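Local coordinates for periplasmic iron-binding protein (Synechocystis sp., PDB 2VOZ) that binds ferric iron in the periplasm and probably hands it to an ABC transporter for import into the cell, at residues E66-I71 and A88-R93. Residues are numbered along the deposited sequence; the frame is centred on the assembly and turned at random.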
# COMPACT_ATOMS: atom_id res chain seq x y z
N GLU B 66 -20.43 -6.64 -7.97
CA GLU B 66 -19.55 -7.13 -9.05
C GLU B 66 -19.19 -8.61 -8.89
O GLU B 66 -19.13 -9.34 -9.89
CB GLU B 66 -18.26 -6.32 -9.16
CG GLU B 66 -18.47 -4.86 -9.64
CD GLU B 66 -17.14 -4.11 -9.61
OE1 GLU B 66 -16.37 -4.25 -10.59
OE2 GLU B 66 -16.87 -3.42 -8.59
N LEU B 67 -18.90 -9.02 -7.67
CA LEU B 67 -18.56 -10.43 -7.42
C LEU B 67 -19.76 -11.30 -7.73
O LEU B 67 -19.62 -12.37 -8.34
CB LEU B 67 -18.15 -10.61 -5.97
CG LEU B 67 -16.79 -10.03 -5.59
CD1 LEU B 67 -16.64 -10.20 -4.07
CD2 LEU B 67 -15.66 -10.76 -6.34
N ILE B 68 -20.95 -10.87 -7.34
CA ILE B 68 -22.13 -11.67 -7.63
C ILE B 68 -22.26 -11.85 -9.15
O ILE B 68 -22.49 -12.94 -9.66
CB ILE B 68 -23.42 -11.02 -7.02
CG1 ILE B 68 -23.33 -11.08 -5.47
CG2 ILE B 68 -24.68 -11.73 -7.57
CD1 ILE B 68 -24.41 -10.23 -4.72
N GLU B 69 -22.08 -10.76 -9.88
CA GLU B 69 -22.18 -10.80 -11.33
C GLU B 69 -21.06 -11.60 -11.99
O GLU B 69 -21.28 -12.26 -13.01
CB GLU B 69 -22.16 -9.38 -11.86
CG GLU B 69 -23.42 -8.64 -11.40
CD GLU B 69 -23.42 -7.22 -11.81
OE1 GLU B 69 -22.44 -6.77 -12.45
OE2 GLU B 69 -24.43 -6.55 -11.49
N ARG B 70 -19.88 -11.54 -11.40
CA ARG B 70 -18.77 -12.33 -11.93
C ARG B 70 -19.13 -13.80 -11.80
O ARG B 70 -18.92 -14.56 -12.75
CB ARG B 70 -17.47 -12.04 -11.21
CG ARG B 70 -16.36 -13.00 -11.58
CD ARG B 70 -15.06 -12.58 -10.95
NE ARG B 70 -14.06 -13.65 -11.07
CZ ARG B 70 -12.75 -13.46 -11.06
NH1 ARG B 70 -12.23 -12.24 -10.97
NH2 ARG B 70 -11.96 -14.51 -11.16
N ILE B 71 -19.60 -14.20 -10.63
CA ILE B 71 -19.95 -15.62 -10.42
C ILE B 71 -21.08 -16.07 -11.35
O ILE B 71 -21.03 -17.14 -11.94
CB ILE B 71 -20.30 -15.90 -8.93
CG1 ILE B 71 -19.09 -15.61 -8.02
CG2 ILE B 71 -20.81 -17.34 -8.75
CD1 ILE B 71 -19.50 -15.37 -6.55
N ALA B 88 -26.17 -8.63 5.44
CA ALA B 88 -27.10 -9.76 5.16
C ALA B 88 -27.88 -9.48 3.88
O ALA B 88 -28.37 -10.41 3.22
CB ALA B 88 -28.07 -10.01 6.33
N GLY B 89 -28.04 -8.21 3.54
CA GLY B 89 -28.78 -7.83 2.29
C GLY B 89 -27.98 -8.23 1.04
O GLY B 89 -28.55 -8.51 -0.03
N MET B 90 -26.65 -8.21 1.14
CA MET B 90 -25.80 -8.65 0.03
C MET B 90 -25.70 -10.16 -0.05
O MET B 90 -25.72 -10.71 -1.14
CB MET B 90 -24.39 -8.01 0.04
CG MET B 90 -24.39 -6.47 -0.12
SD MET B 90 -25.37 -5.88 -1.59
CE MET B 90 -24.59 -6.73 -2.93
N LEU B 91 -25.62 -10.83 1.09
CA LEU B 91 -25.72 -12.27 1.10
C LEU B 91 -27.04 -12.72 0.48
O LEU B 91 -27.08 -13.69 -0.28
CB LEU B 91 -25.58 -12.81 2.52
CG LEU B 91 -24.13 -12.60 2.99
CD1 LEU B 91 -24.05 -12.70 4.56
CD2 LEU B 91 -23.17 -13.58 2.28
N TRP B 92 -28.11 -11.99 0.78
CA TRP B 92 -29.41 -12.33 0.22
C TRP B 92 -29.39 -12.16 -1.32
O TRP B 92 -29.96 -12.99 -2.04
CB TRP B 92 -30.50 -11.46 0.88
CG TRP B 92 -31.87 -11.57 0.23
CD1 TRP B 92 -32.83 -12.49 0.53
CD2 TRP B 92 -32.43 -10.72 -0.79
NE1 TRP B 92 -33.95 -12.28 -0.23
CE2 TRP B 92 -33.74 -11.21 -1.05
CE3 TRP B 92 -31.95 -9.63 -1.53
CZ2 TRP B 92 -34.57 -10.64 -2.00
CZ3 TRP B 92 -32.79 -9.05 -2.48
CH2 TRP B 92 -34.09 -9.55 -2.70
N ARG B 93 -28.78 -11.11 -1.85
CA ARG B 93 -28.71 -10.97 -3.31
C ARG B 93 -27.98 -12.14 -3.95
O ARG B 93 -28.39 -12.63 -5.02
CB ARG B 93 -28.08 -9.67 -3.74
CG ARG B 93 -28.91 -8.49 -3.35
CD ARG B 93 -28.34 -7.20 -3.97
NE ARG B 93 -29.03 -6.05 -3.39
CZ ARG B 93 -28.59 -4.79 -3.49
NH1 ARG B 93 -29.30 -3.82 -2.91
NH2 ARG B 93 -27.48 -4.50 -4.17
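In the periplasmic binding protein fold of this bacterial solute-binding protein 1 family member, helices 64-74 and 88-96 pack on a sheet, the first against the parallel strands 35-40, 56-61 and 82-86, the second against 82-86, and they meet where Ile-68 of segment 66-71 reaches Met-90 and Arg-93 of segment 88-93. Strand 82-86 runs between the two helices in sequence, and both pack on it: Leu-67 and Ile-71 cover Leu-83, while Met-90 and Leu-91 touch Thr-85. The join is small, about 110 Å², and has no hydrogen bond across it. Ile-68 suits the place because its longer branch extends well beyond CB: CG1 lies opposite the carbonyl carbon and chi2 is nearly straight (169°), carrying the methyl CD1 to the other helix. The unbranched Met-90 chain can fold back, and here bends at both chi2 and chi3, which brings its terminal CE to 3.9 Å from Ile-68 CD1. About 7 Å separates the side chains of Met-90 and Tyr-169, an iron-binding residue, here in the apo protein. Arg-93 CB packs on the isoleucine methyl, its side chain roughly perpendicular to that of Ile-68, whereas the extended remainder turns off toward other partners, NE forming a hydrogen bond with OE1 of Gln-333 and NH2 a salt bridge with Glu-65. The methyl Ile-68 CD1 thus sits against both a side chain and the helix backbone, 3.8 Å from Arg-93 CB and 3.8 Å from the carbonyl oxygen Met-90 O.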